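Local atomic coordinates of phenylacetaldehyde dehydrogenase (Burkholderia cenocepacia, PDB entry 4O5H), a protein that probably oxidises phenylacetaldehyde to phenylacetate with NAD+ as electron acceptor, as a member of the aldehyde dehydrogenase family. Residues T16-L20 with G349-A353; V58-V62 with P214-L218; A109-A113 with A127-V132. All coordinates share one frame; numbering follows the deposited sequence.

The three contacts gather round helix 109-120. Interaction 1 joins the N-terminal arm to the loop between helices 330-343 and 362-378; its centre is about 13 Å from that of interaction 3, and the two touch where Leu20 CD1 packs on Arg110 CG at 3.5 Å. Interaction 2, strand 57-63 on helix 215-227, is about 18 Å from interaction 1 and about 16 Å from interaction 3, centre to centre. Along the chain, 109-113 and 127-132 fall between 58-62 and 214-218, and all of these fall between 16-20 and 349-353. Helix 109-120 touches residues of all three contacts and so joins regions far apart in sequence, with a bound sodium ion close to Pro214.

Interaction 1. Residues T16-L20 with G349-A353; sequences TFALL and GMDPA
Phe17 lies with one ring face over the backbone of Met350 and Asp351, where an extended N-terminal arm, just before helix 21-28, packs against an Asx turn in the loop between helices 330-343 and 362-378. In that turn Asp351 OD1 accepts the backbone N of Ala353 at 2.8 Å, the N-H reaching it from above the carboxylate plane.

The phenyl group can be followed outward from its root. CB sits 4.0 Å from Met350 CB, and CG, anti to its own carbonyl carbon (chi1 -74°), comes over the carbonyl of Met350, with CG 3.8 Å from Met350 O. The middle of the ring then passes across Asp351, whose CA stands only 15° off the normal through the ring centroid: a CH-pi contact over the face. On one side CE1 meets Pro352 CD obliquely; on the other CE2 approaches Asp351 CB. At the far end CZ reaches the root of the carboxylate, 3.3 Å from Asp351 CG, with the ring and carboxylate planes 35° apart.

Asp351 thus does two jobs, fixing the turn through OD1 and meeting the end of the ring with CB and CG. From the same loop Met350 runs along the arm; bent at chi2 and chi3, its side chain reaches Ala18 and Leu19 and crosses that of Leu19 at about a right angle. Helix 109-120 adjoins this end of the contact: Arg110 touches Met350, Glu114 and Leu118 touch Leu19, and Glu114 OE1 is hydrogen-bonded to Leu20 N. The methionine methyl ends against two groups of the arm, CE lying 3.6 Å from Ala18 O and 3.7 Å from Leu19 CD2.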
loop_
_atom_site.group_PDB
_atom_site.type_symbol
_atom_site.label_atom_id
_atom_site.label_comp_id
_atom_site.label_asym_id
_atom_site.label_seq_id
_atom_site.Cartn_x
_atom_site.Cartn_y
_atom_site.Cartn_z
ATOM N N THR A 16 27.403 -16.909 -36.044
ATOM C CA THR A 16 27.720 -16.660 -34.635
ATOM C C THR A 16 28.305 -15.252 -34.470
ATOM O O THR A 16 28.766 -14.638 -35.428
ATOM C CB THR A 16 28.698 -17.700 -34.052
ATOM O OG1 THR A 16 29.966 -17.566 -34.691
ATOM C CG2 THR A 16 28.151 -19.126 -34.228
ATOM N N PHE A 17 28.263 -14.743 -33.248
ATOM C CA PHE A 17 28.617 -13.345 -32.964
ATOM C C PHE A 17 29.578 -13.301 -31.814
ATOM O O PHE A 17 29.439 -14.076 -30.887
ATOM C CB PHE A 17 27.317 -12.598 -32.669
ATOM C CG PHE A 17 26.525 -12.343 -33.916
ATOM C CD1 PHE A 17 26.993 -11.411 -34.853
ATOM C CD2 PHE A 17 25.404 -13.104 -34.216
ATOM C CE1 PHE A 17 26.326 -11.194 -36.054
ATOM C CE2 PHE A 17 24.735 -12.895 -35.409
ATOM C CZ PHE A 17 25.192 -11.940 -36.332
ATOM N N ALA A 18 30.557 -12.407 -31.867
ATOM C CA ALA A 18 31.649 -12.433 -30.902
ATOM C C ALA A 18 31.143 -11.996 -29.539
ATOM O O ALA A 18 30.223 -11.218 -29.435
ATOM C CB ALA A 18 32.778 -11.521 -31.355
ATOM N N LEU A 19 31.768 -12.505 -28.493
ATOM C CA LEU A 19 31.436 -12.129 -27.143
ATOM C C LEU A 19 32.694 -11.608 -26.504
ATOM O O LEU A 19 33.779 -12.055 -26.838
ATOM C CB LEU A 19 30.982 -13.348 -26.359
ATOM C CG LEU A 19 29.661 -13.984 -26.743
ATOM C CD1 LEU A 19 29.428 -15.196 -25.882
ATOM C CD2 LEU A 19 28.533 -12.992 -26.575
ATOM N N LEU A 20 32.536 -10.710 -25.537
ATOM C CA LEU A 20 33.679 -10.274 -24.762
ATOM C C LEU A 20 34.272 -11.472 -24.051
ATOM O O LEU A 20 33.555 -12.386 -23.615
ATOM C CB LEU A 20 33.290 -9.191 -23.742
ATOM C CG LEU A 20 32.851 -7.838 -24.304
ATOM C CD1 LEU A 20 32.429 -6.953 -23.162
ATOM C CD2 LEU A 20 33.961 -7.164 -25.083
ATOM N N GLY A 349 19.469 -12.114 -30.589
ATOM C CA GLY A 349 19.681 -10.802 -30.001
ATOM C C GLY A 349 21.096 -10.282 -30.143
ATOM O O GLY A 349 21.327 -9.074 -30.163
ATOM N N MET A 350 22.047 -11.184 -30.272
ATOM C CA MET A 350 23.417 -10.761 -30.428
ATOM C C MET A 350 23.751 -10.222 -31.825
ATOM O O MET A 350 24.799 -9.613 -31.996
ATOM C CB MET A 350 24.371 -11.892 -30.054
ATOM C CG MET A 350 24.546 -12.103 -28.566
ATOM S SD MET A 350 25.299 -10.694 -27.729
ATOM C CE MET A 350 26.799 -10.468 -28.672
ATOM N N ASP A 351 22.854 -10.382 -32.801
ATOM C CA ASP A 351 23.061 -9.833 -34.147
ATOM C C ASP A 351 22.597 -8.387 -34.149
ATOM O O ASP A 351 21.455 -8.116 -33.812
ATOM C CB ASP A 351 22.244 -10.652 -35.163
ATOM C CG ASP A 351 22.404 -10.178 -36.617
ATOM O OD1 ASP A 351 22.852 -9.052 -36.890
ATOM O OD2 ASP A 351 22.009 -10.961 -37.489
ATOM N N PRO A 352 23.476 -7.445 -34.542
ATOM C CA PRO A 352 23.108 -6.049 -34.479
ATOM C C PRO A 352 21.974 -5.724 -35.439
ATOM O O PRO A 352 21.315 -4.728 -35.251
ATOM C CB PRO A 352 24.378 -5.300 -34.900
ATOM C CG PRO A 352 25.444 -6.298 -35.094
ATOM C CD PRO A 352 24.918 -7.657 -34.801
ATOM N N ALA A 353 21.727 -6.559 -36.433
ATOM C CA ALA A 353 20.595 -6.336 -37.324
ATOM C C ALA A 353 19.241 -6.692 -36.704
ATOM O O ALA A 353 18.214 -6.317 -37.237
ATOM C CB ALA A 353 20.793 -7.118 -38.610
#

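Interaction 2. Residues V58-V62 with P214-L218; sequences VIARV and PLSAL
Ile59 opens the contact with its outermost carbon, CD1, 4.0 Å from Leu215 CD1. Its CG1 takes the cramped position between backbone N and carbonyl carbon (chi1 54°), and the chain runs on extended from there toward the helix. Ile59 and Ala60 both face Val50 on strand 47-52, a classic beta bulge, and Ala60 directs its methyl at the helix, with CB 4.1 Å from Leu215 CD2. Leu215 thus gives one methyl to each residue of the bulge, CD1 to Ile59 and CD2 to Ala60.

Past Arg61, which points away, Val62 makes the widest contact. Both of its methyls rest on Pro214 CG, with CG1 and CG2 each 3.9 Å from it. CG1 also reaches Leu218 CD1 at 3.8 Å and lies near Leu215 CD2, so this one methyl meets Pro214, Leu215 and Leu218. The interface is entirely apolar.

In the fold, the two-stranded antiparallel sheet of 47-52 and 57-63 is laid against Pro214 and the N-terminal part of helix 215-227. Helix 109-120 adjoins the same place: Leu118 touches Ile59, Ile115 touches Leu215, and Asp119, a sodium ligand with Val51 and Asp212, accepts Leu215 N.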
loop_
_atom_site.group_PDB
_atom_site.type_symbol
_atom_site.label_atom_id
_atom_site.label_comp_id
_atom_site.label_asym_id
_atom_site.label_seq_id
_atom_site.Cartn_x
_atom_site.Cartn_y
_atom_site.Cartn_z
ATOM N N VAL A 58 21.537 -24.888 -23.499
ATOM C CA VAL A 58 21.888 -24.542 -22.139
ATOM C C VAL A 58 23.207 -23.781 -22.121
ATOM O O VAL A 58 24.176 -24.244 -22.674
ATOM C CB VAL A 58 22.039 -25.806 -21.298
ATOM C CG1 VAL A 58 22.591 -25.465 -19.937
ATOM C CG2 VAL A 58 20.688 -26.506 -21.169
ATOM N N ILE A 59 23.248 -22.609 -21.527
ATOM C CA ILE A 59 24.463 -21.811 -21.468
ATOM C C ILE A 59 25.088 -21.751 -20.066
ATOM O O ILE A 59 26.196 -21.258 -19.915
ATOM C CB ILE A 59 24.225 -20.355 -22.001
ATOM C CG1 ILE A 59 23.064 -19.660 -21.275
ATOM C CG2 ILE A 59 23.934 -20.406 -23.488
ATOM C CD1 ILE A 59 22.931 -18.166 -21.508
ATOM N N ALA A 60 24.331 -22.132 -19.047
ATOM C CA ALA A 60 24.765 -22.034 -17.670
ATOM C C ALA A 60 23.814 -22.845 -16.819
ATOM O O ALA A 60 22.753 -23.247 -17.277
ATOM C CB ALA A 60 24.769 -20.571 -17.173
ATOM N N ARG A 61 24.199 -23.021 -15.561
ATOM C CA ARG A 61 23.345 -23.578 -14.531
ATOM C C ARG A 61 23.468 -22.746 -13.263
ATOM O O ARG A 61 24.540 -22.277 -12.924
ATOM C CB ARG A 61 23.763 -24.999 -14.242
ATOM C CG ARG A 61 23.777 -25.888 -15.482
ATOM C CD ARG A 61 24.340 -27.246 -15.166
ATOM N NE ARG A 61 23.372 -28.065 -14.456
ATOM C CZ ARG A 61 23.650 -29.247 -13.884
ATOM N NH1 ARG A 61 24.890 -29.766 -13.934
ATOM N NH2 ARG A 61 22.678 -29.922 -13.253
ATOM N N VAL A 62 22.368 -22.564 -12.559
ATOM C CA VAL A 62 22.380 -21.805 -11.295
ATOM C C VAL A 62 21.718 -22.637 -10.193
ATOM O O VAL A 62 20.976 -23.589 -10.497
ATOM C CB VAL A 62 21.686 -20.438 -11.423
ATOM C CG1 VAL A 62 22.357 -19.611 -12.512
ATOM C CG2 VAL A 62 20.192 -20.589 -11.664
ATOM N N PRO A 214 18.293 -15.610 -14.524
ATOM C CA PRO A 214 19.018 -15.367 -13.266
ATOM C C PRO A 214 20.373 -14.693 -13.428
ATOM O O PRO A 214 20.908 -14.167 -12.457
ATOM C CB PRO A 214 19.255 -16.761 -12.748
ATOM C CG PRO A 214 19.431 -17.578 -14.005
ATOM C CD PRO A 214 18.443 -17.005 -14.990
ATOM N N LEU A 215 20.923 -14.659 -14.636
ATOM C CA LEU A 215 22.360 -14.364 -14.771
ATOM C C LEU A 215 22.759 -12.933 -14.493
ATOM O O LEU A 215 23.783 -12.713 -13.819
ATOM C CB LEU A 215 22.881 -14.791 -16.128
ATOM C CG LEU A 215 22.828 -16.299 -16.422
ATOM C CD1 LEU A 215 23.373 -16.580 -17.811
ATOM C CD2 LEU A 215 23.597 -17.115 -15.387
ATOM N N SER A 216 22.026 -11.946 -15.021
ATOM C CA SER A 216 22.480 -10.546 -14.839
ATOM C C SER A 216 22.409 -10.131 -13.360
ATOM O O SER A 216 23.237 -9.353 -12.892
ATOM C CB SER A 216 21.752 -9.569 -15.766
ATOM O OG SER A 216 20.353 -9.581 -15.534
ATOM N N ALA A 217 21.458 -10.709 -12.636
ATOM C CA ALA A 217 21.338 -10.433 -11.192
ATOM C C ALA A 217 22.536 -10.976 -10.407
ATOM O O ALA A 217 23.049 -10.297 -9.537
ATOM C CB ALA A 217 20.049 -11.006 -10.647
ATOM N N LEU A 218 23.014 -12.168 -10.776
ATOM C CA LEU A 218 24.205 -12.719 -10.174
ATOM C C LEU A 218 25.412 -11.832 -10.481
ATOM O O LEU A 218 26.200 -11.595 -9.590
ATOM C CB LEU A 218 24.461 -14.180 -10.592
ATOM C CG LEU A 218 23.334 -15.143 -10.121
ATOM C CD1 LEU A 218 23.606 -16.541 -10.600
ATOM C CD2 LEU A 218 23.199 -15.138 -8.596
#

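Interaction 3. Residues A109-A113 with A127-V132; sequences ARELA and AQGLDV
Ala127 brings its methyl up to the end of the 109-113 segment, CB 4.1 Å from Ala113 CB and within touch of Ala113 O. Next comes Gln128, whose root packs on the same alanine: Gln128 CB is 3.6 Å from Ala113 CB, where the backbones come closest, the two CA atoms only 4.8 Å apart. With CG anti to its backbone N (chi1 -167°) and the chain extended beyond, Gln128 then reaches along helix 109-120 to Arg110.

There OE1 accepts NH1 of Arg110 at 3.2 Å. The bond is nearly straight at hydrogen and meets OE1 almost head-on to its C=O, while OE1 itself sits at the guanidinium edge, close to its plane. The amide and guanidinium planes are nevertheless 64° apart, so this single bond joins two groups turned well away from coplanarity. Arg110 CD also lies beside OE1. The stronger partner of this arginine is Glu114, one turn on, which takes NE in a salt bridge and should help hold the guanidinium in position for the glutamine.

The wider pi-type turn that starts at Ala127 is closed by the bond from Val132 N to Ala127 O at 2.8 Å and brings Val132 back to the contact. The branches of this valine part company: CG1 rests 3.7 Å from Ala109 CB, whereas CG2 fits beside Leu112 CB (3.9 Å) and the backbone N of Ala113.

Small residues, Ala109, Ala113 and Ala127, line the crossing, and the backbones draw close at Ala113 and Gln128. The segment axes approach to 8.8 Å and cross at 91°: a near-perpendicular pair of consecutive helices, 109-120 and 124-145, joined by a short loop in the helical part of this aldehyde dehydrogenase fold.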
loop_
_atom_site.group_PDB
_atom_site.type_symbol
_atom_site.label_atom_id
_atom_site.label_comp_id
_atom_site.label_asym_id
_atom_site.label_seq_id
_atom_site.Cartn_x
_atom_site.Cartn_y
_atom_site.Cartn_z
ATOM N N ALA A 109 29.233 -2.249 -18.939
ATOM C CA ALA A 109 27.944 -2.203 -19.617
ATOM C C ALA A 109 27.824 -3.184 -20.788
ATOM O O ALA A 109 26.804 -3.843 -20.936
ATOM C CB ALA A 109 27.664 -0.781 -20.078
ATOM N N ARG A 110 28.851 -3.323 -21.609
ATOM C CA ARG A 110 28.751 -4.265 -22.755
ATOM C C ARG A 110 28.619 -5.712 -22.286
ATOM O O ARG A 110 27.780 -6.447 -22.776
ATOM C CB ARG A 110 29.952 -4.147 -23.677
ATOM C CG ARG A 110 29.921 -5.111 -24.828
ATOM C CD ARG A 110 28.717 -4.892 -25.759
ATOM N NE ARG A 110 28.634 -5.953 -26.759
ATOM C CZ ARG A 110 27.897 -5.894 -27.862
ATOM N NH1 ARG A 110 27.140 -4.853 -28.093
ATOM N NH2 ARG A 110 27.923 -6.881 -28.742
ATOM N N GLU A 111 29.425 -6.104 -21.289
ATOM C CA GLU A 111 29.315 -7.443 -20.747
ATOM C C GLU A 111 27.911 -7.716 -20.175
ATOM O O GLU A 111 27.313 -8.738 -20.430
ATOM C CB GLU A 111 30.344 -7.641 -19.614
ATOM C CG GLU A 111 30.238 -9.006 -18.975
ATOM C CD GLU A 111 31.069 -9.124 -17.712
ATOM O OE1 GLU A 111 31.779 -8.144 -17.346
ATOM O OE2 GLU A 111 30.952 -10.180 -17.072
ATOM N N LEU A 112 27.400 -6.780 -19.395
ATOM C CA LEU A 112 26.043 -6.930 -18.855
ATOM C C LEU A 112 25.005 -7.039 -19.935
ATOM O O LEU A 112 24.072 -7.840 -19.824
ATOM C CB LEU A 112 25.711 -5.757 -17.921
ATOM C CG LEU A 112 26.446 -5.802 -16.544
ATOM C CD1 LEU A 112 26.355 -4.471 -15.824
ATOM C CD2 LEU A 112 25.860 -6.892 -15.699
ATOM N N ALA A 113 25.172 -6.274 -21.003
ATOM C CA ALA A 113 24.248 -6.334 -22.144
ATOM C C ALA A 113 24.309 -7.673 -22.850
ATOM O O ALA A 113 23.286 -8.232 -23.205
ATOM C CB ALA A 113 24.539 -5.225 -23.132
ATOM N N ALA A 127 19.535 -3.810 -24.976
ATOM C CA ALA A 127 19.978 -4.124 -23.615
ATOM C C ALA A 127 21.052 -3.133 -23.150
ATOM O O ALA A 127 21.040 -2.699 -22.027
ATOM C CB ALA A 127 20.505 -5.546 -23.525
ATOM N N GLN A 128 21.989 -2.790 -24.028
ATOM C CA GLN A 128 23.083 -1.911 -23.643
ATOM C C GLN A 128 22.634 -0.460 -23.500
ATOM O O GLN A 128 22.890 0.172 -22.459
ATOM C CB GLN A 128 24.205 -2.008 -24.668
ATOM C CG GLN A 128 25.481 -1.376 -24.186
ATOM C CD GLN A 128 26.675 -1.685 -25.082
ATOM O OE1 GLN A 128 26.594 -2.442 -26.047
ATOM N NE2 GLN A 128 27.795 -1.081 -24.747
ATOM N N GLY A 129 21.905 0.043 -24.525
ATOM C CA GLY A 129 21.511 1.425 -24.549
ATOM C C GLY A 129 20.318 1.804 -23.687
ATOM O O GLY A 129 20.142 2.955 -23.307
ATOM N N LEU A 130 19.448 0.846 -23.411
ATOM C CA LEU A 130 18.316 1.095 -22.519
ATOM C C LEU A 130 18.487 0.397 -21.145
ATOM O O LEU A 130 18.675 1.073 -20.156
ATOM C CB LEU A 130 17.022 0.675 -23.138
ATOM C CG LEU A 130 15.835 0.960 -22.218
ATOM C CD1 LEU A 130 15.482 2.441 -22.236
ATOM C CD2 LEU A 130 14.599 0.214 -22.632
ATOM N N ASP A 131 18.393 -0.931 -21.111
ATOM C CA ASP A 131 18.381 -1.652 -19.857
ATOM C C ASP A 131 19.581 -1.310 -18.976
ATOM O O ASP A 131 19.412 -0.921 -17.814
ATOM C CB ASP A 131 18.348 -3.171 -20.056
ATOM C CG ASP A 131 17.138 -3.637 -20.800
ATOM O OD1 ASP A 131 16.885 -3.113 -21.936
ATOM O OD2 ASP A 131 16.453 -4.588 -20.304
ATOM N N VAL A 132 20.785 -1.505 -19.497
ATOM C CA VAL A 132 21.985 -1.369 -18.642
ATOM C C VAL A 132 22.194 0.114 -18.269
ATOM O O VAL A 132 22.413 0.455 -17.109
ATOM C CB VAL A 132 23.211 -1.958 -19.330
ATOM C CG1 VAL A 132 24.450 -1.630 -18.550
ATOM C CG2 VAL A 132 23.061 -3.458 -19.521
#